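Local coordinates for protein similar to yteR (Bacilus subtilis) (Clostridium acetobutylicum, PDB 4WU0) that probably hydrolyses unsaturated rhamnogalacturonan fragments of pectin as a family 105 glycoside hydrolase related to YteR, at residues Tyr249-Glu254 with Gly330-Tyr335; His196-Ala201 with Tyr318-Gly323; Asn243-Trp248 with Asn260-Ser265. All blocks are in the same frame, centred on the assembly; numbering follows the deposited sequence.

Interaction 1. Residues Tyr249-Glu254 with Gly330-Tyr335; sequences YQVLDE and GSFAYY
Ser331 is the N-cap of the short helix 332-337: its OG, which also bonds Asp329, accepts from the backbone N of Tyr334 at 3.1 Å, capping the first turn of the helix that faces loop 249-254. Phe332 follows with CB pointing toward the loop, and CG anti to the backbone N (chi1 179°) places CD1 and CE1 against Val251. Phe332 CD1 lies 3.9 Å from Val251 CG2, the two side chains crossing obliquely, and Phe332 CE1 is 4.3 Å from Glu254 CB. Val251 and Glu254 are the end residues of a type I turn, closed by Glu254 N to Val251 O at 3.2 Å, so one turn presents both to the same ring; Arg257 adds a cation-pi contact to Phe332. Tyr334 lays CD2 over the centre of one face of the Tyr335 ring, 4.0 Å above its plane. Tyr335 meets the loop with its base: CB packs against Val251 CG2 at 3.9 Å, while the ring leads off to a hydrogen bond between OH and His176. Tyr335 O accepts from Gln250 NE2 at 3.0 Å, the donor standing 38° above the carbonyl plane. Since Gln250 OE1 is weakly bonded to Trp198 NE1, both ends of this buried amide are engaged, consistent with its modelled orientation. One directional bond beside an apolar patch thus joins helix to loop, in what is probably an (alpha/alpha)6 barrel.

Interaction 2. Residues His196-Ala201 with Tyr318-Gly323; sequences HFWGRA and YVAGLG
Arg200, in the first turn of helix 199-215, sets its CB 3.7 Å above the plane of the Trp198 indole, near the rim. CG is anti to the backbone N (chi1 174°) and the chain runs extended to the bend at chi3 (71°), which brings the guanidinium round the six-membered ring, so that Trp198 CZ2 lies 3.4 Å above the guanidinium plane. At the tip, Arg200 NH1 donates to a water at 3.0 Å; that water also accepts from Ala320 N at 3.1 Å. Arg200 NH1 lies 3.7 Å from Val319 CA, which is at the guanidinium edge. On the opposite face of the indole, Ala320 CB makes a CH-pi contact, 3.8 Å from the centroid of the six-membered ring. Trp198 is thereby sandwiched between the base of Arg200 and the Ala320 methyl, while Tyr335 and His176 also meet its rings. The arrangement packs a helix start against a loop of what is probably an (alpha/alpha)6 barrel. With Arg200 NH2 held by Cys317 O and Ser265 OG, the guanidinium is coupled to loop 318-323 through a water that accepts from both N-H groups, with no direct hydrogen bond between the two segments.

Interaction 3. Residues Asn243-Trp248 with Asn260-Ser265; sequences NASKVW and NYLEAS
Leu262 fills the contact between the loop 243-248 and the lead-in to helix 264-279. Its CD1 touches Ser245 OG at 3.4 Å and, a little farther off, Ser245 CB, while its CB packs 4.0 Å from Val247 CG2; the valine and leucine side chains cross at about a right angle. Beside this apolar contact the backbones meet at a single carbonyl. Trp248 O accepts from Glu263 N at 3.0 Å in a nearly straight bond (167° at the hydrogen), the donor lying in the carbonyl plane, and Leu262 CA makes a CA-H...O contact to the same oxygen at 3.4 Å.

The next shell holds these groups in place. Ser245 OG, flanked by its backbone N and carbonyl carbon (chi1 69°), accepts from Val247 N at 3.2 Å in an ST turn and is also hydrogen-bonded to Asp242 OD2. Glu263 is the N-cap of the following helix: its OE2 accepts from Ser265 N at 3.0 Å, from above the carboxylate plane, and from Ser265 OG at 2.7 Å through the syn lone pair. OE2 also takes Cys317 N, while OE1 takes Gly266 N.

Trp248 CB points away from 260-265, and its indole packs on Ile270, Val271 and Leu274 of helix 264-279 and bonds through NE1 to Leu237 O of helix 223-240. Val247 rests on Phe302 of helix 288-302, and Glu263 and Ala264 lie against Ile316 of strand 311-317. The contact therefore closes a helix-to-helix connection, from 223-240 to 264-279, consistent with the (alpha/alpha)6 barrel of this clan, with the third helix and the strand packed alongside.

From the N terminus, 196-201 comes first, leading into helix 199-215; its partner 318-323 follows strand 311-317, so interaction 2 closes a long loop. Interaction 3 falls wholly within that loop, joining the two ends of the connection between helices 223-240 and 264-279. Interaction 1 starts from 249-254, between the segments of interaction 3, and reaches 330-335 beyond 318-323, so it crosses both others. All three touch: Gln250 O meets Gly199 N, Tyr334 OH meets Gly321 N, Gln250 N meets Tyr261 O, and Arg200 NH2 meets Ser265 OG. Together they tie the starts of helices 199-215, 264-279 and 332-337 to the intervening loops.

Interaction 1. Residues Tyr249-Glu254 with Gly330-Tyr335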
loop_
_atom_site.group_PDB
_atom_site.type_symbol
_atom_site.label_atom_id
_atom_site.label_comp_id
_atom_site.label_asym_id
_atom_site.label_seq_id
_atom_site.Cartn_x
_atom_site.Cartn_y
_atom_site.Cartn_z
ATOM N N TYR A 249 1.640 -15.689 -4.118
ATOM C CA TYR A 249 2.315 -16.203 -2.933
ATOM C C TYR A 249 3.011 -15.141 -2.109
ATOM O O TYR A 249 3.413 -14.087 -2.619
ATOM C CB TYR A 249 3.361 -17.225 -3.343
ATOM C CG TYR A 249 2.784 -18.535 -3.788
ATOM C CD1 TYR A 249 2.491 -19.519 -2.862
ATOM C CD2 TYR A 249 2.534 -18.785 -5.136
ATOM C CE1 TYR A 249 1.970 -20.722 -3.257
ATOM C CE2 TYR A 249 2.016 -19.988 -5.532
ATOM C CZ TYR A 249 1.715 -20.937 -4.587
ATOM O OH TYR A 249 1.185 -22.148 -4.972
ATOM N N GLN A 250 3.161 -15.441 -0.821
ATOM C CA GLN A 250 3.974 -14.633 0.100
ATOM C C GLN A 250 5.381 -14.363 -0.437
ATOM O O GLN A 250 5.822 -13.209 -0.458
ATOM C CB GLN A 250 4.040 -15.362 1.452
ATOM C CG GLN A 250 5.056 -14.887 2.451
ATOM C CD GLN A 250 4.583 -13.680 3.238
ATOM O OE1 GLN A 250 3.738 -12.917 2.769
ATOM N NE2 GLN A 250 5.171 -13.463 4.408
ATOM N N VAL A 251 6.087 -15.412 -0.857
ATOM C CA VAL A 251 7.358 -15.254 -1.567
ATOM C C VAL A 251 7.044 -15.530 -3.048
ATOM O O VAL A 251 6.800 -16.670 -3.458
ATOM C CB VAL A 251 8.465 -16.165 -1.034
ATOM C CG1 VAL A 251 9.777 -15.911 -1.787
ATOM C CG2 VAL A 251 8.660 -15.933 0.450
ATOM N N LEU A 252 6.983 -14.460 -3.831
ATOM C CA LEU A 252 6.246 -14.464 -5.101
ATOM C C LEU A 252 6.657 -15.518 -6.118
ATOM O O LEU A 252 5.803 -16.086 -6.811
ATOM C CB LEU A 252 6.366 -13.090 -5.770
ATOM C CG LEU A 252 5.522 -11.998 -5.126
ATOM C CD1 LEU A 252 5.977 -10.589 -5.554
ATOM C CD2 LEU A 252 4.067 -12.198 -5.449
ATOM N N ASP A 253 7.965 -15.731 -6.238
ATOM C CA ASP A 253 8.513 -16.584 -7.278
ATOM C C ASP A 253 8.865 -17.989 -6.808
ATOM O O ASP A 253 9.466 -18.740 -7.563
ATOM C CB ASP A 253 9.761 -15.934 -7.889
ATOM C CG ASP A 253 10.889 -15.767 -6.888
ATOM O OD1 ASP A 253 10.584 -15.629 -5.686
ATOM O OD2 ASP A 253 12.078 -15.742 -7.308
ATOM N N GLU A 254 8.499 -18.341 -5.577
ATOM C CA GLU A 254 8.880 -19.619 -4.991
ATOM C C GLU A 254 7.658 -20.459 -4.632
ATOM O O GLU A 254 7.623 -21.105 -3.579
ATOM C CB GLU A 254 9.741 -19.385 -3.747
ATOM C CG GLU A 254 11.020 -18.608 -4.065
ATOM C CD GLU A 254 12.291 -19.369 -3.844
ATOM O OE1 GLU A 254 12.257 -20.613 -3.773
ATOM O OE2 GLU A 254 13.344 -18.700 -3.751
ATOM N N GLY A 330 15.503 -11.490 6.061
ATOM C CA GLY A 330 14.906 -11.496 4.739
ATOM C C GLY A 330 15.029 -12.812 4.002
ATOM O O GLY A 330 14.710 -12.900 2.808
ATOM N N SER A 331 15.434 -13.858 4.716
ATOM C CA SER A 331 15.480 -15.196 4.140
ATOM C C SER A 331 14.082 -15.760 3.929
ATOM O O SER A 331 13.096 -15.255 4.463
ATOM C CB SER A 331 16.243 -16.151 5.051
ATOM O OG SER A 331 15.546 -16.324 6.282
ATOM N N PHE A 332 14.007 -16.832 3.152
ATOM C CA PHE A 332 12.742 -17.521 2.956
ATOM C C PHE A 332 12.159 -17.948 4.306
ATOM O O PHE A 332 10.974 -17.717 4.601
ATOM C CB PHE A 332 12.938 -18.718 2.017
ATOM C CG PHE A 332 11.683 -19.517 1.759
ATOM C CD1 PHE A 332 10.779 -19.131 0.786
ATOM C CD2 PHE A 332 11.407 -20.656 2.509
ATOM C CE1 PHE A 332 9.622 -19.847 0.568
ATOM C CE2 PHE A 332 10.260 -21.396 2.278
ATOM C CZ PHE A 332 9.363 -20.980 1.301
ATOM N N ALA A 333 12.987 -18.561 5.147
ATOM C CA ALA A 333 12.526 -18.979 6.470
ATOM C C ALA A 333 11.975 -17.801 7.257
ATOM O O ALA A 333 10.936 -17.918 7.909
ATOM C CB ALA A 333 13.635 -19.701 7.229
ATOM N N TYR A 334 12.640 -16.648 7.170
ATOM C CA TYR A 334 12.155 -15.451 7.831
ATOM C C TYR A 334 10.744 -15.075 7.335
ATOM O O TYR A 334 9.861 -14.800 8.146
ATOM C CB TYR A 334 13.121 -14.235 7.691
ATOM C CG TYR A 334 12.352 -13.012 8.063
ATOM C CD1 TYR A 334 11.983 -12.787 9.396
ATOM C CD2 TYR A 334 11.851 -12.162 7.083
ATOM C CE1 TYR A 334 11.158 -11.746 9.738
ATOM C CE2 TYR A 334 11.019 -11.101 7.423
ATOM C CZ TYR A 334 10.667 -10.912 8.734
ATOM O OH TYR A 334 9.829 -9.873 9.047
ATOM N N TYR A 335 10.525 -15.032 6.022
ATOM C CA TYR A 335 9.221 -14.581 5.524
ATOM C C TYR A 335 8.112 -15.556 5.904
ATOM O O TYR A 335 6.983 -15.147 6.114
ATOM C CB TYR A 335 9.234 -14.332 4.015
ATOM C CG TYR A 335 9.872 -13.016 3.648
ATOM C CD1 TYR A 335 9.186 -11.816 3.817
ATOM C CD2 TYR A 335 11.178 -12.956 3.159
ATOM C CE1 TYR A 335 9.763 -10.610 3.494
ATOM C CE2 TYR A 335 11.755 -11.757 2.839
ATOM C CZ TYR A 335 11.058 -10.580 3.013
ATOM O OH TYR A 335 11.632 -9.355 2.697
#

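Interaction 2. Residues His196-Ala201 with Tyr318-Gly323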
loop_
_atom_site.group_PDB
_atom_site.type_symbol
_atom_site.label_atom_id
_atom_site.label_comp_id
_atom_site.label_asym_id
_atom_site.label_seq_id
_atom_site.Cartn_x
_atom_site.Cartn_y
_atom_site.Cartn_z
ATOM N N HIS A 196 14.572 -11.570 -1.211
ATOM C CA HIS A 196 13.342 -12.079 -1.804
ATOM C C HIS A 196 12.336 -11.054 -2.271
ATOM O O HIS A 196 12.295 -9.905 -1.813
ATOM C CB HIS A 196 12.636 -13.031 -0.822
ATOM C CG HIS A 196 13.333 -14.340 -0.679
ATOM N ND1 HIS A 196 13.373 -15.263 -1.699
ATOM C CD2 HIS A 196 14.073 -14.862 0.334
ATOM C CE1 HIS A 196 14.084 -16.308 -1.316
ATOM N NE2 HIS A 196 14.521 -16.085 -0.087
ATOM N N PHE A 197 11.497 -11.533 -3.181
ATOM C CA PHE A 197 10.335 -10.793 -3.657
ATOM C C PHE A 197 9.153 -11.131 -2.759
ATOM O O PHE A 197 8.597 -12.226 -2.812
ATOM C CB PHE A 197 10.016 -11.155 -5.108
ATOM C CG PHE A 197 11.200 -11.084 -6.028
ATOM C CD1 PHE A 197 11.874 -9.883 -6.237
ATOM C CD2 PHE A 197 11.621 -12.215 -6.699
ATOM C CE1 PHE A 197 12.958 -9.851 -7.095
ATOM C CE2 PHE A 197 12.703 -12.202 -7.546
ATOM C CZ PHE A 197 13.378 -11.015 -7.747
ATOM N N TRP A 198 8.799 -10.175 -1.916
ATOM C CA TRP A 198 7.689 -10.315 -0.979
ATOM C C TRP A 198 6.423 -9.781 -1.616
ATOM O O TRP A 198 6.410 -8.678 -2.160
ATOM C CB TRP A 198 8.006 -9.544 0.303
ATOM C CG TRP A 198 6.962 -9.651 1.361
ATOM C CD1 TRP A 198 6.206 -10.737 1.668
ATOM C CD2 TRP A 198 6.541 -8.607 2.250
ATOM N NE1 TRP A 198 5.350 -10.436 2.707
ATOM C CE2 TRP A 198 5.541 -9.133 3.074
ATOM C CE3 TRP A 198 6.921 -7.273 2.420
ATOM C CZ2 TRP A 198 4.910 -8.371 4.061
ATOM C CZ3 TRP A 198 6.300 -6.532 3.392
ATOM C CH2 TRP A 198 5.307 -7.084 4.204
ATOM N N GLY A 199 5.362 -10.577 -1.562
ATOM C CA GLY A 199 4.100 -10.224 -2.182
ATOM C C GLY A 199 3.581 -8.849 -1.809
ATOM O O GLY A 199 3.258 -8.027 -2.676
ATOM N N ARG A 200 3.472 -8.588 -0.512
ATOM C CA ARG A 200 2.894 -7.316 -0.101
ATOM C C ARG A 200 3.769 -6.123 -0.519
ATOM O O ARG A 200 3.240 -5.073 -0.868
ATOM C CB ARG A 200 2.601 -7.283 1.402
ATOM C CG ARG A 200 2.130 -5.901 1.847
ATOM C CD ARG A 200 1.266 -5.856 3.099
ATOM N NE ARG A 200 1.982 -6.140 4.341
ATOM C CZ ARG A 200 1.711 -7.144 5.167
ATOM N NH1 ARG A 200 2.394 -7.258 6.290
ATOM N NH2 ARG A 200 0.733 -8.004 4.918
ATOM N N ALA A 201 5.073 -6.300 -0.523
ATOM C CA ALA A 201 5.965 -5.218 -0.951
ATOM C C ALA A 201 5.736 -4.854 -2.407
ATOM O O ALA A 201 5.634 -3.659 -2.759
ATOM C CB ALA A 201 7.379 -5.585 -0.710
ATOM N N TYR A 318 0.789 -10.898 8.869
ATOM C CA TYR A 318 0.550 -9.827 9.827
ATOM C C TYR A 318 1.566 -8.668 9.693
ATOM O O TYR A 318 1.198 -7.486 9.783
ATOM C CB TYR A 318 0.530 -10.369 11.258
ATOM C CG TYR A 318 0.410 -9.296 12.317
ATOM C CD1 TYR A 318 -0.692 -8.440 12.358
ATOM C CD2 TYR A 318 1.409 -9.118 13.258
ATOM C CE1 TYR A 318 -0.783 -7.454 13.318
ATOM C CE2 TYR A 318 1.317 -8.141 14.221
ATOM C CZ TYR A 318 0.222 -7.312 14.245
ATOM O OH TYR A 318 0.139 -6.328 15.212
ATOM N N VAL A 319 2.832 -9.027 9.533
ATOM C CA VAL A 319 3.934 -8.069 9.529
ATOM C C VAL A 319 5.154 -8.737 8.912
ATOM O O VAL A 319 5.374 -9.930 9.075
ATOM C CB VAL A 319 4.271 -7.571 10.964
ATOM C CG1 VAL A 319 4.763 -8.722 11.850
ATOM C CG2 VAL A 319 5.301 -6.439 10.932
ATOM N N ALA A 320 5.930 -7.966 8.176
ATOM C CA ALA A 320 7.268 -8.377 7.767
ATOM C C ALA A 320 8.107 -7.123 7.602
ATOM O O ALA A 320 7.582 -6.038 7.313
ATOM C CB ALA A 320 7.250 -9.147 6.481
ATOM N N GLY A 321 9.408 -7.286 7.800
ATOM C CA GLY A 321 10.362 -6.221 7.607
ATOM C C GLY A 321 11.772 -6.770 7.661
ATOM O O GLY A 321 11.968 -7.979 7.748
ATOM N N LEU A 322 12.761 -5.877 7.592
ATOM C CA LEU A 322 14.152 -6.263 7.558
ATOM C C LEU A 322 14.895 -5.611 8.723
ATOM O O LEU A 322 14.544 -4.515 9.170
ATOM C CB LEU A 322 14.769 -5.868 6.208
ATOM C CG LEU A 322 14.094 -6.711 5.117
ATOM C CD1 LEU A 322 14.142 -6.073 3.772
ATOM C CD2 LEU A 322 14.735 -8.088 5.075
ATOM N N GLY A 323 15.928 -6.287 9.194
ATOM C CA GLY A 323 16.760 -5.763 10.265
ATOM C C GLY A 323 15.950 -5.489 11.512
ATOM O O GLY A 323 15.073 -6.267 11.870
HETATM O O HOH W 1 4.374 -5.365 7.517
#

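Interaction 3. Residues Asn243-Trp248 with Asn260-Ser265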
loop_
_atom_site.group_PDB
_atom_site.type_symbol
_atom_site.label_atom_id
_atom_site.label_comp_id
_atom_site.label_asym_id
_atom_site.label_seq_id
_atom_site.Cartn_x
_atom_site.Cartn_y
_atom_site.Cartn_z
ATOM N N ASN A 243 -1.351 -20.518 -11.084
ATOM C CA ASN A 243 -2.275 -20.901 -12.148
ATOM C C ASN A 243 -3.619 -21.413 -11.633
ATOM O O ASN A 243 -4.655 -21.109 -12.189
ATOM C CB ASN A 243 -1.676 -21.982 -13.042
ATOM C CG ASN A 243 -2.572 -22.298 -14.214
ATOM O OD1 ASN A 243 -2.999 -21.396 -14.936
ATOM N ND2 ASN A 243 -2.910 -23.573 -14.381
ATOM N N ALA A 244 -3.595 -22.209 -10.580
ATOM C CA ALA A 244 -4.823 -22.819 -10.083
ATOM C C ALA A 244 -5.721 -21.784 -9.397
ATOM O O ALA A 244 -6.905 -21.694 -9.676
ATOM C CB ALA A 244 -4.487 -23.945 -9.132
ATOM N N SER A 245 -5.147 -20.980 -8.512
ATOM C CA SER A 245 -5.924 -20.061 -7.687
ATOM C C SER A 245 -6.126 -18.678 -8.311
ATOM O O SER A 245 -7.059 -17.968 -7.957
ATOM C CB SER A 245 -5.230 -19.875 -6.352
ATOM O OG SER A 245 -4.018 -19.162 -6.511
ATOM N N LYS A 246 -5.218 -18.307 -9.210
ATOM C CA LYS A 246 -5.184 -16.975 -9.827
ATOM C C LYS A 246 -4.755 -15.862 -8.885
ATOM O O LYS A 246 -4.951 -14.689 -9.206
ATOM C CB LYS A 246 -6.518 -16.616 -10.506
ATOM C CG LYS A 246 -6.986 -17.669 -11.491
ATOM C CD LYS A 246 -5.932 -18.003 -12.531
ATOM C CE LYS A 246 -6.477 -19.012 -13.555
ATOM N NZ LYS A 246 -5.408 -19.663 -14.362
ATOM N N VAL A 247 -4.148 -16.220 -7.754
ATOM C CA VAL A 247 -3.624 -15.228 -6.828
ATOM C C VAL A 247 -2.114 -15.444 -6.627
ATOM O O VAL A 247 -1.467 -16.153 -7.438
ATOM C CB VAL A 247 -4.458 -15.139 -5.523
ATOM C CG1 VAL A 247 -5.954 -14.921 -5.896
ATOM C CG2 VAL A 247 -4.312 -16.366 -4.642
ATOM N N TRP A 248 -1.550 -14.804 -5.600
ATOM C CA TRP A 248 -0.111 -14.701 -5.451
ATOM C C TRP A 248 0.400 -15.204 -4.104
ATOM O O TRP A 248 -0.304 -15.143 -3.101
ATOM C CB TRP A 248 0.339 -13.247 -5.689
ATOM C CG TRP A 248 0.304 -12.878 -7.145
ATOM C CD1 TRP A 248 1.335 -12.954 -8.021
ATOM C CD2 TRP A 248 -0.822 -12.384 -7.890
ATOM N NE1 TRP A 248 0.926 -12.568 -9.262
ATOM C CE2 TRP A 248 -0.391 -12.214 -9.220
ATOM C CE3 TRP A 248 -2.152 -12.089 -7.565
ATOM C CZ2 TRP A 248 -1.243 -11.737 -10.241
ATOM C CZ3 TRP A 248 -3.001 -11.636 -8.575
ATOM C CH2 TRP A 248 -2.539 -11.477 -9.899
ATOM N N ASN A 260 5.658 -21.994 1.684
ATOM C CA ASN A 260 5.098 -20.813 1.027
ATOM C C ASN A 260 3.586 -20.948 1.019
ATOM O O ASN A 260 3.062 -22.058 1.165
ATOM C CB ASN A 260 5.621 -20.693 -0.407
ATOM C CG ASN A 260 5.680 -19.256 -0.912
ATOM O OD1 ASN A 260 5.150 -18.324 -0.303
ATOM N ND2 ASN A 260 6.329 -19.079 -2.060
ATOM N N TYR A 261 2.892 -19.832 0.826
ATOM C CA TYR A 261 1.431 -19.813 0.906
ATOM C C TYR A 261 0.877 -18.655 0.102
ATOM O O TYR A 261 1.541 -17.619 -0.052
ATOM C CB TYR A 261 0.969 -19.727 2.364
ATOM C CG TYR A 261 1.376 -18.480 3.114
ATOM C CD1 TYR A 261 2.623 -18.374 3.724
ATOM C CD2 TYR A 261 0.490 -17.413 3.241
ATOM C CE1 TYR A 261 2.971 -17.247 4.423
ATOM C CE2 TYR A 261 0.819 -16.290 3.932
ATOM C CZ TYR A 261 2.068 -16.199 4.530
ATOM O OH TYR A 261 2.395 -15.067 5.218
ATOM N N LEU A 262 -0.341 -18.846 -0.397
ATOM C CA LEU A 262 -1.072 -17.788 -1.073
ATOM C C LEU A 262 -1.464 -16.761 -0.034
ATOM O O LEU A 262 -2.076 -17.102 0.982
ATOM C CB LEU A 262 -2.312 -18.384 -1.773
ATOM C CG LEU A 262 -2.027 -19.489 -2.783
ATOM C CD1 LEU A 262 -3.321 -20.100 -3.291
ATOM C CD2 LEU A 262 -1.211 -18.957 -3.950
ATOM N N GLU A 263 -1.106 -15.500 -0.280
ATOM C CA GLU A 263 -1.219 -14.465 0.745
ATOM C C GLU A 263 -2.165 -13.354 0.291
ATOM O O GLU A 263 -2.092 -12.857 -0.842
ATOM C CB GLU A 263 0.180 -13.948 1.116
ATOM C CG GLU A 263 0.231 -13.098 2.377
ATOM C CD GLU A 263 -0.220 -11.662 2.174
ATOM O OE1 GLU A 263 0.069 -11.111 1.100
ATOM O OE2 GLU A 263 -0.841 -11.057 3.103
ATOM N N ALA A 264 -3.063 -12.969 1.191
ATOM C CA ALA A 264 -4.232 -12.175 0.814
ATOM C C ALA A 264 -3.962 -10.699 0.600
ATOM O O ALA A 264 -4.592 -10.068 -0.265
ATOM C CB ALA A 264 -5.329 -12.338 1.865
ATOM N N SER A 265 -3.097 -10.103 1.418
ATOM C CA SER A 265 -2.913 -8.669 1.309
ATOM C C SER A 265 -2.177 -8.299 0.020
ATOM O O SER A 265 -2.641 -7.440 -0.723
ATOM C CB SER A 265 -2.251 -8.080 2.559
ATOM O OG SER A 265 -0.886 -8.434 2.661
#